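Local coordinates for Serine/threonine-protein kinase Tel1 (Chaetomium thermophilum, PDB 6SKY) that probably phosphorylates serine and threonine residues followed by glutamine, activating checkpoint signalling as a sensor of DNA damage, at residues 2041-2046 against 2135-2140; 2672-2677 against 2719-2724; 2313-2318 against 2361-2366. All coordinates share one frame; numbering follows the deposited sequence.

Contact 1. Residues 2041-2046 against 2135-2140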
loop_
_atom_site.group_PDB
_atom_site.type_symbol
_atom_site.label_atom_id
_atom_site.label_comp_id
_atom_site.label_asym_id
_atom_site.label_seq_id
_atom_site.Cartn_x
_atom_site.Cartn_y
_atom_site.Cartn_z
ATOM N N LYS A 2041 35.930 -6.828 -16.833
ATOM C CA LYS A 2041 37.067 -7.027 -17.719
ATOM C C LYS A 2041 36.754 -8.053 -18.787
ATOM O O LYS A 2041 37.149 -7.886 -19.942
ATOM C CB LYS A 2041 38.297 -7.441 -16.926
ATOM C CG LYS A 2041 38.819 -6.351 -16.038
ATOM C CD LYS A 2041 40.304 -6.464 -15.856
ATOM C CE LYS A 2041 40.669 -7.667 -15.039
ATOM N NZ LYS A 2041 40.532 -7.393 -13.593
ATOM N N ALA A 2042 36.022 -9.108 -18.432
ATOM C CA ALA A 2042 35.614 -10.072 -19.451
ATOM C C ALA A 2042 34.740 -9.426 -20.523
ATOM O O ALA A 2042 34.967 -9.617 -21.724
ATOM C CB ALA A 2042 34.889 -11.244 -18.804
ATOM N N TYR A 2043 33.737 -8.645 -20.119
ATOM C CA TYR A 2043 32.856 -8.052 -21.130
ATOM C C TYR A 2043 33.551 -6.958 -21.929
ATOM O O TYR A 2043 33.279 -6.793 -23.123
ATOM C CB TYR A 2043 31.585 -7.499 -20.494
ATOM C CG TYR A 2043 30.664 -8.575 -20.022
ATOM C CD1 TYR A 2043 30.138 -9.488 -20.903
ATOM C CD2 TYR A 2043 30.330 -8.687 -18.694
ATOM C CE1 TYR A 2043 29.313 -10.477 -20.470
ATOM C CE2 TYR A 2043 29.502 -9.669 -18.260
ATOM C CZ TYR A 2043 29.000 -10.561 -19.144
ATOM O OH TYR A 2043 28.169 -11.547 -18.695
ATOM N N GLN A 2044 34.435 -6.197 -21.293
ATOM C CA GLN A 2044 35.220 -5.200 -22.005
ATOM C C GLN A 2044 36.092 -5.853 -23.062
ATOM O O GLN A 2044 36.120 -5.419 -24.216
ATOM C CB GLN A 2044 36.067 -4.421 -21.012
ATOM C CG GLN A 2044 36.966 -3.409 -21.631
ATOM C CD GLN A 2044 37.729 -2.640 -20.602
ATOM O OE1 GLN A 2044 38.385 -3.213 -19.748
ATOM N NE2 GLN A 2044 37.646 -1.330 -20.670
ATOM N N SER A 2045 36.816 -6.906 -22.688
ATOM C CA SER A 2045 37.583 -7.650 -23.672
ATOM C C SER A 2045 36.697 -8.163 -24.788
ATOM O O SER A 2045 37.127 -8.238 -25.938
ATOM C CB SER A 2045 38.297 -8.810 -23.009
ATOM O OG SER A 2045 38.671 -9.754 -23.984
ATOM N N MET A 2046 35.464 -8.545 -24.469
ATOM C CA MET A 2046 34.538 -8.960 -25.517
ATOM C C MET A 2046 34.203 -7.807 -26.450
ATOM O O MET A 2046 33.942 -8.022 -27.636
ATOM C CB MET A 2046 33.270 -9.524 -24.891
ATOM C CG MET A 2046 32.366 -10.241 -25.844
ATOM S SD MET A 2046 30.879 -10.787 -25.016
ATOM C CE MET A 2046 30.050 -11.600 -26.367
ATOM N N GLU A 2135 21.845 -10.972 -19.060
ATOM C CA GLU A 2135 21.351 -9.949 -19.973
ATOM C C GLU A 2135 22.492 -9.256 -20.703
ATOM O O GLU A 2135 22.434 -9.053 -21.924
ATOM C CB GLU A 2135 20.528 -8.940 -19.193
ATOM C CG GLU A 2135 19.934 -7.853 -20.016
ATOM C CD GLU A 2135 19.706 -6.615 -19.200
ATOM O OE1 GLU A 2135 20.387 -6.468 -18.166
ATOM O OE2 GLU A 2135 18.849 -5.790 -19.579
ATOM N N THR A 2136 23.532 -8.869 -19.963
ATOM C CA THR A 2136 24.698 -8.257 -20.601
ATOM C C THR A 2136 25.331 -9.192 -21.621
ATOM O O THR A 2136 25.691 -8.769 -22.723
ATOM C CB THR A 2136 25.729 -7.860 -19.557
ATOM O OG1 THR A 2136 25.122 -6.989 -18.606
ATOM C CG2 THR A 2136 26.857 -7.138 -20.203
ATOM N N THR A 2137 25.475 -10.466 -21.272
ATOM C CA THR A 2137 26.063 -11.436 -22.185
ATOM C C THR A 2137 25.279 -11.524 -23.484
ATOM O O THR A 2137 25.857 -11.483 -24.573
ATOM C CB THR A 2137 26.128 -12.798 -21.507
ATOM O OG1 THR A 2137 27.016 -12.728 -20.393
ATOM C CG2 THR A 2137 26.626 -13.824 -22.445
ATOM N N LEU A 2138 23.957 -11.648 -23.387
ATOM C CA LEU A 2138 23.152 -11.836 -24.589
ATOM C C LEU A 2138 23.153 -10.592 -25.468
ATOM O O LEU A 2138 23.229 -10.698 -26.698
ATOM C CB LEU A 2138 21.732 -12.238 -24.211
ATOM C CG LEU A 2138 21.566 -13.672 -23.713
ATOM C CD1 LEU A 2138 20.139 -13.940 -23.352
ATOM C CD2 LEU A 2138 22.028 -14.646 -24.756
ATOM N N SER A 2139 23.116 -9.403 -24.867
ATOM C CA SER A 2139 23.132 -8.199 -25.692
ATOM C C SER A 2139 24.485 -7.995 -26.357
ATOM O O SER A 2139 24.551 -7.668 -27.549
ATOM C CB SER A 2139 22.757 -6.982 -24.861
ATOM O OG SER A 2139 23.862 -6.510 -24.134
ATOM N N MET A 2140 25.579 -8.192 -25.615
ATOM C CA MET A 2140 26.904 -8.061 -26.210
ATOM C C MET A 2140 27.105 -9.051 -27.343
ATOM O O MET A 2140 27.687 -8.710 -28.373
ATOM C CB MET A 2140 27.980 -8.256 -25.151
ATOM C CG MET A 2140 28.166 -7.083 -24.236
ATOM S SD MET A 2140 28.858 -5.670 -25.083
ATOM C CE MET A 2140 30.299 -6.420 -25.794
#
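The ring of Y2043 reaches from one helix to another that runs nearly parallel to it. The axes of segments 2041-2046 and 2135-2140 come within 11.1 Å, at an angle of 6°. Y2043 CG lies anti to the carbonyl carbon, so the ring extends across to residues 2135-2140. T2136 presents its methyl over the middle of one ring face. T2136 CG2 sits 3.9 Å from the centroid of the Y2043 ring, almost on the ring normal, in a CH-pi contact. At the edge, in the ring plane, Y2043 OH donates a hydrogen bond to T2137 OG1, modelled at 2.4 Å, a length not to be read closely at this resolution. T2137 OG1 is also bonded to the carbonyl of C2133, which would help to fix its rotation. The helices belong to the FAT domain, an alpha solenoid of the TPR clan. Helix 2077-2097 packs beside both, with L2093 on Y2043 and I2096 on T2137. One turn further along, M2046 and M2140 lie alongside, pointing opposite ways. The M2046 chain is extended and brings M2046 SD to 3.9 Å from M2140 CB. M2140 is bent instead at chi2 (-68°) and chi3 (-54°). This bend carries M2140 CE back toward the first helix, 4.0 Å from Y2043 O.

Contact 2. Residues 2672-2677 against 2719-2724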
loop_
_atom_site.group_PDB
_atom_site.type_symbol
_atom_site.label_atom_id
_atom_site.label_comp_id
_atom_site.label_asym_id
_atom_site.label_seq_id
_atom_site.Cartn_x
_atom_site.Cartn_y
_atom_site.Cartn_z
ATOM N N GLU A 2672 8.813 -36.006 28.067
ATOM C CA GLU A 2672 9.831 -36.977 28.440
ATOM C C GLU A 2672 11.231 -36.400 28.387
ATOM O O GLU A 2672 12.124 -36.927 29.048
ATOM C CB GLU A 2672 9.767 -38.198 27.534
ATOM C CG GLU A 2672 8.396 -38.804 27.395
ATOM C CD GLU A 2672 8.008 -39.682 28.560
ATOM O OE1 GLU A 2672 8.044 -39.213 29.714
ATOM O OE2 GLU A 2672 7.659 -40.855 28.322
ATOM N N TYR A 2673 11.459 -35.356 27.601
ATOM C CA TYR A 2673 12.728 -34.663 27.734
ATOM C C TYR A 2673 12.697 -33.684 28.894
ATOM O O TYR A 2673 13.653 -33.609 29.665
ATOM C CB TYR A 2673 13.107 -33.924 26.451
ATOM C CG TYR A 2673 14.314 -33.045 26.675
ATOM C CD1 TYR A 2673 15.584 -33.575 26.663
ATOM C CD2 TYR A 2673 14.177 -31.693 26.944
ATOM C CE1 TYR A 2673 16.673 -32.791 26.898
ATOM C CE2 TYR A 2673 15.262 -30.907 27.184
ATOM C CZ TYR A 2673 16.505 -31.461 27.159
ATOM O OH TYR A 2673 17.599 -30.679 27.391
ATOM N N LEU A 2674 11.611 -32.930 29.040
ATOM C CA LEU A 2674 11.630 -31.799 29.956
ATOM C C LEU A 2674 11.573 -32.207 31.411
ATOM O O LEU A 2674 12.087 -31.479 32.258
ATOM C CB LEU A 2674 10.475 -30.851 29.670
ATOM C CG LEU A 2674 10.621 -29.918 28.483
ATOM C CD1 LEU A 2674 9.461 -28.978 28.481
ATOM C CD2 LEU A 2674 11.911 -29.169 28.584
ATOM N N MET A 2675 10.954 -33.319 31.741
ATOM C CA MET A 2675 10.837 -33.566 33.171
ATOM C C MET A 2675 12.133 -34.090 33.783
ATOM O O MET A 2675 12.457 -33.713 34.914
ATOM C CB MET A 2675 9.673 -34.505 33.455
ATOM C CG MET A 2675 8.335 -33.804 33.370
ATOM S SD MET A 2675 8.304 -32.282 34.329
ATOM C CE MET A 2675 7.800 -31.104 33.090
ATOM N N PRO A 2676 12.894 -34.957 33.107
ATOM C CA PRO A 2676 14.225 -35.289 33.638
ATOM C C PRO A 2676 15.213 -34.143 33.576
ATOM O O PRO A 2676 16.044 -33.994 34.479
ATOM C CB PRO A 2676 14.659 -36.455 32.751
ATOM C CG PRO A 2676 13.419 -37.055 32.312
ATOM C CD PRO A 2676 12.470 -35.943 32.105
ATOM N N ALA A 2677 15.163 -33.332 32.525
ATOM C CA ALA A 2677 16.116 -32.245 32.381
ATOM C C ALA A 2677 15.949 -31.200 33.466
ATOM O O ALA A 2677 16.934 -30.593 33.894
ATOM C CB ALA A 2677 15.970 -31.606 31.010
ATOM N N PRO A 2719 13.186 -22.719 33.096
ATOM C CA PRO A 2719 13.208 -23.459 31.831
ATOM C C PRO A 2719 14.571 -24.050 31.520
ATOM O O PRO A 2719 15.613 -23.498 31.876
ATOM C CB PRO A 2719 12.820 -22.397 30.802
ATOM C CG PRO A 2719 13.067 -21.112 31.461
ATOM C CD PRO A 2719 12.828 -21.310 32.900
ATOM N N VAL A 2720 14.554 -25.191 30.833
ATOM C CA VAL A 2720 15.770 -25.920 30.498
ATOM C C VAL A 2720 15.788 -26.329 29.035
ATOM O O VAL A 2720 16.587 -27.176 28.638
ATOM C CB VAL A 2720 15.923 -27.171 31.375
ATOM C CG1 VAL A 2720 16.039 -26.800 32.813
ATOM C CG2 VAL A 2720 14.764 -28.078 31.158
ATOM N N MET A 2721 14.915 -25.755 28.217
ATOM C CA MET A 2721 14.794 -26.252 26.854
ATOM C C MET A 2721 16.007 -25.896 26.011
ATOM O O MET A 2721 16.329 -26.610 25.057
ATOM C CB MET A 2721 13.524 -25.713 26.222
ATOM C CG MET A 2721 13.232 -26.234 24.845
ATOM S SD MET A 2721 12.840 -27.970 24.814
ATOM C CE MET A 2721 13.039 -28.281 23.074
ATOM N N ARG A 2722 16.712 -24.826 26.364
ATOM C CA ARG A 2722 17.876 -24.418 25.596
ATOM C C ARG A 2722 18.972 -25.464 25.609
ATOM O O ARG A 2722 19.865 -25.417 24.763
ATOM C CB ARG A 2722 18.421 -23.107 26.131
ATOM C CG ARG A 2722 19.104 -23.238 27.440
ATOM C CD ARG A 2722 19.340 -21.889 28.032
ATOM N NE ARG A 2722 19.865 -21.974 29.382
ATOM C CZ ARG A 2722 19.115 -22.132 30.460
ATOM N NH1 ARG A 2722 19.675 -22.197 31.651
ATOM N NH2 ARG A 2722 17.808 -22.239 30.344
ATOM N N TYR A 2723 18.927 -26.407 26.538
ATOM C CA TYR A 2723 19.918 -27.461 26.569
ATOM C C TYR A 2723 19.620 -28.583 25.600
ATOM O O TYR A 2723 20.544 -29.306 25.234
ATOM C CB TYR A 2723 20.036 -28.024 27.972
ATOM C CG TYR A 2723 20.663 -27.057 28.925
ATOM C CD1 TYR A 2723 19.914 -26.425 29.890
ATOM C CD2 TYR A 2723 22.005 -26.763 28.847
ATOM C CE1 TYR A 2723 20.482 -25.546 30.753
ATOM C CE2 TYR A 2723 22.580 -25.881 29.706
ATOM C CZ TYR A 2723 21.816 -25.275 30.656
ATOM O OH TYR A 2723 22.396 -24.386 31.522
ATOM N N PHE A 2724 18.371 -28.747 25.162
ATOM C CA PHE A 2724 18.081 -29.803 24.203
ATOM C C PHE A 2724 19.011 -29.713 23.011
ATOM O O PHE A 2724 19.451 -30.729 22.474
ATOM C CB PHE A 2724 16.626 -29.730 23.742
ATOM C CG PHE A 2724 16.268 -30.753 22.703
ATOM C CD1 PHE A 2724 15.876 -32.015 23.068
ATOM C CD2 PHE A 2724 16.330 -30.450 21.362
ATOM C CE1 PHE A 2724 15.563 -32.940 22.133
ATOM C CE2 PHE A 2724 16.022 -31.378 20.424
ATOM C CZ PHE A 2724 15.636 -32.620 20.808
#
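V2720 is the bump that enters the face of helix 2672-2677. V2720 CG2 drops into the hollow between two side chains nearly a turn apart, 3.7 Å from A2677 CB and 4.0 Å from L2674 CD2. L2674 runs alongside V2720, pointing the other way, and lies across M2721. L2674 CD2 ends 4.1 Å from M2721 SD. Y2673 is the larger projection the other way. Its CG is anti to the backbone N (chi1 171°), and its ring slots in over the start of the short helix near 2722-2724. F2724 meets this ring edge-on in a T-shaped pair, with planes at 88° and centroids of the Y2673 and F2724 rings 5.2 Å apart. F2724 CD1 stands over the centre of one face, while A2677 CB lies toward the rim of the other. This packing belongs to the kinase domain. Helix 2670-2681 directly follows P2669 of the nucleotide pocket, and the Y2673 side chain is about 11 Å from the bound ATP analogue. An alanine at Y2673 would remove the ring between F2724 and A2677 and would probably loosen the packing of the two segments. F2724 CB adds a further, off-centre CH-pi contact, 4.2 Å from the Y2673 centroid. M2721 SD approaches the same ring obliquely, a Met-aromatic contact at 5.4 Å from the Y2673 centroid.

Contact 3. Residues 2313-2318 against 2361-2366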
loop_
_atom_site.group_PDB
_atom_site.type_symbol
_atom_site.label_atom_id
_atom_site.label_comp_id
_atom_site.label_asym_id
_atom_site.label_seq_id
_atom_site.Cartn_x
_atom_site.Cartn_y
_atom_site.Cartn_z
ATOM N N ALA A 2313 -33.688 -14.834 -3.984
ATOM C CA ALA A 2313 -34.452 -14.872 -2.743
ATOM C C ALA A 2313 -35.622 -13.899 -2.779
ATOM O O ALA A 2313 -36.721 -14.224 -2.314
ATOM C CB ALA A 2313 -33.540 -14.563 -1.560
ATOM N N ARG A 2314 -35.404 -12.699 -3.315
ATOM C CA ARG A 2314 -36.477 -11.719 -3.420
ATOM C C ARG A 2314 -37.584 -12.222 -4.332
ATOM O O ARG A 2314 -38.769 -12.122 -4.000
ATOM C CB ARG A 2314 -35.920 -10.388 -3.924
ATOM C CG ARG A 2314 -36.985 -9.361 -4.270
ATOM C CD ARG A 2314 -36.389 -8.055 -4.768
ATOM N NE ARG A 2314 -35.680 -8.220 -6.028
ATOM C CZ ARG A 2314 -36.260 -8.160 -7.220
ATOM N NH1 ARG A 2314 -35.541 -8.324 -8.320
ATOM N NH2 ARG A 2314 -37.561 -7.944 -7.311
ATOM N N LEU A 2315 -37.219 -12.775 -5.487
ATOM C CA LEU A 2315 -38.238 -13.311 -6.380
ATOM C C LEU A 2315 -38.967 -14.490 -5.751
ATOM O O LEU A 2315 -40.167 -14.668 -5.981
ATOM C CB LEU A 2315 -37.607 -13.713 -7.709
ATOM C CG LEU A 2315 -36.928 -12.581 -8.480
ATOM C CD1 LEU A 2315 -36.228 -13.124 -9.705
ATOM C CD2 LEU A 2315 -37.929 -11.518 -8.870
ATOM N N GLN A 2316 -38.276 -15.281 -4.930
ATOM C CA GLN A 2316 -38.926 -16.409 -4.270
ATOM C C GLN A 2316 -39.934 -15.936 -3.232
ATOM O O GLN A 2316 -41.058 -16.452 -3.160
ATOM C CB GLN A 2316 -37.876 -17.308 -3.625
ATOM C CG GLN A 2316 -37.270 -18.313 -4.573
ATOM C CD GLN A 2316 -36.066 -19.001 -3.982
ATOM O OE1 GLN A 2316 -35.385 -18.449 -3.118
ATOM N NE2 GLN A 2316 -35.795 -20.216 -4.442
ATOM N N ASN A 2317 -39.548 -14.962 -2.409
ATOM C CA ASN A 2317 -40.488 -14.421 -1.434
ATOM C C ASN A 2317 -41.670 -13.754 -2.124
ATOM O O ASN A 2317 -42.806 -13.849 -1.648
ATOM C CB ASN A 2317 -39.779 -13.442 -0.505
ATOM C CG ASN A 2317 -38.584 -14.061 0.179
ATOM O OD1 ASN A 2317 -38.725 -14.925 1.044
ATOM N ND2 ASN A 2317 -37.394 -13.621 -0.202
ATOM N N LEU A 2318 -41.428 -13.083 -3.253
ATOM C CA LEU A 2318 -42.529 -12.485 -4.001
ATOM C C LEU A 2318 -43.494 -13.550 -4.496
ATOM O O LEU A 2318 -44.713 -13.400 -4.370
ATOM C CB LEU A 2318 -41.999 -11.670 -5.178
ATOM C CG LEU A 2318 -41.284 -10.357 -4.881
ATOM C CD1 LEU A 2318 -41.012 -9.617 -6.178
ATOM C CD2 LEU A 2318 -42.095 -9.511 -3.928
ATOM N N GLN A 2361 -42.846 -16.401 -14.637
ATOM C CA GLN A 2361 -41.992 -16.327 -15.820
ATOM C C GLN A 2361 -40.629 -15.739 -15.475
ATOM O O GLN A 2361 -39.590 -16.237 -15.933
ATOM C CB GLN A 2361 -42.678 -15.504 -16.906
ATOM C CG GLN A 2361 -42.290 -15.899 -18.316
ATOM C CD GLN A 2361 -43.149 -15.228 -19.376
ATOM O OE1 GLN A 2361 -43.986 -14.383 -19.068
ATOM N NE2 GLN A 2361 -42.944 -15.605 -20.631
ATOM N N GLU A 2362 -40.611 -14.689 -14.655
ATOM C CA GLU A 2362 -39.339 -14.115 -14.227
ATOM C C GLU A 2362 -38.498 -15.131 -13.462
ATOM O O GLU A 2362 -37.278 -15.234 -13.667
ATOM C CB GLU A 2362 -39.596 -12.883 -13.367
ATOM C CG GLU A 2362 -38.366 -12.335 -12.675
ATOM C CD GLU A 2362 -37.553 -11.417 -13.561
ATOM O OE1 GLU A 2362 -37.810 -11.385 -14.782
ATOM O OE2 GLU A 2362 -36.663 -10.721 -13.033
ATOM N N LEU A 2363 -39.136 -15.895 -12.576
ATOM C CA LEU A 2363 -38.401 -16.872 -11.783
ATOM C C LEU A 2363 -37.869 -18.004 -12.651
ATOM O O LEU A 2363 -36.747 -18.477 -12.435
ATOM C CB LEU A 2363 -39.289 -17.413 -10.672
ATOM C CG LEU A 2363 -38.562 -18.179 -9.579
ATOM C CD1 LEU A 2363 -37.358 -17.394 -9.121
ATOM C CD2 LEU A 2363 -39.500 -18.428 -8.426
ATOM N N ARG A 2364 -38.653 -18.456 -13.631
ATOM C CA ARG A 2364 -38.144 -19.451 -14.568
ATOM C C ARG A 2364 -36.918 -18.935 -15.300
ATOM O O ARG A 2364 -35.939 -19.665 -15.476
ATOM C CB ARG A 2364 -39.216 -19.848 -15.578
ATOM C CG ARG A 2364 -40.379 -20.604 -14.999
ATOM C CD ARG A 2364 -39.925 -21.782 -14.169
ATOM N NE ARG A 2364 -41.043 -22.647 -13.808
ATOM C CZ ARG A 2364 -41.012 -23.535 -12.820
ATOM N NH1 ARG A 2364 -42.075 -24.282 -12.563
ATOM N NH2 ARG A 2364 -39.919 -23.668 -12.083
ATOM N N ARG A 2365 -36.955 -17.680 -15.746
ATOM C CA ARG A 2365 -35.798 -17.120 -16.437
ATOM C C ARG A 2365 -34.559 -17.153 -15.550
ATOM O O ARG A 2365 -33.480 -17.592 -15.979
ATOM C CB ARG A 2365 -36.108 -15.694 -16.885
ATOM C CG ARG A 2365 -35.127 -15.123 -17.884
ATOM C CD ARG A 2365 -35.515 -13.714 -18.260
ATOM N NE ARG A 2365 -35.669 -12.876 -17.079
ATOM C CZ ARG A 2365 -34.683 -12.185 -16.522
ATOM N NH1 ARG A 2365 -34.911 -11.451 -15.442
ATOM N NH2 ARG A 2365 -33.466 -12.228 -17.045
ATOM N N VAL A 2366 -34.696 -16.709 -14.299
ATOM C CA VAL A 2366 -33.532 -16.659 -13.413
ATOM C C VAL A 2366 -32.997 -18.059 -13.132
ATOM O O VAL A 2366 -31.780 -18.299 -13.167
ATOM C CB VAL A 2366 -33.879 -15.915 -12.114
ATOM C CG1 VAL A 2366 -32.743 -16.023 -11.133
ATOM C CG2 VAL A 2366 -34.154 -14.472 -12.414
#
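L2315 lays its CD1 methyl on two side chains of the facing helix, which are one turn apart. L2315 CD1 is 3.7 Å from V2366 CG2, where the two side chains meet end to end. L2315 CD1 is also 3.7 Å from E2362 CG, and here one side chain lies across the other. Nearer the backbone, L2315 CB rests 4.0 Å from L2363 CD1. Q2316 adds only a loose edge, with Q2316 CG 4.5 Å from L2363 CD2. Helices 2306-2328 and 2348-2387 are consecutive in the FAT domain and form the two arms of a helical hairpin. Their segments 2313-2318 and 2361-2366 cross at -149°, not far from antiparallel, with a closest approach of 10.2 Å between the axes. E2362 meets L2315 mainly through its CG. That CG is anti to the backbone N, and a bend at chi2 (84°) turns the carboxylate toward R2365 on the next turn. R2365 NH1 makes a salt bridge of 3.0 Å with E2362 OE1, in the guanidinium plane but from above the carboxylate plane. The second subunit also packs here, with its P2793 on R2314 and its T2703 on E2362.

In the fold
Contacts 1 and 2 are buried, while contact 3 lies at the surface, where the second subunit also packs. Contacts 1 and 3 both join helix to helix within the FAT domain, but they use different helices and their centres are about 70 Å apart. The helices are nearly parallel in contact 1 and closer to antiparallel in contact 3. Contact 2 belongs to the kinase domain and sets a helix against a loop that leads into a short, weakly bonded helix. Only contact 1 has a hydrogen bond across its segments, a buried hydroxyl pair beside methionine packing. Contact 2 is apolar and aromatic. Contact 3 pairs leucine packing with a salt bridge inside one helix.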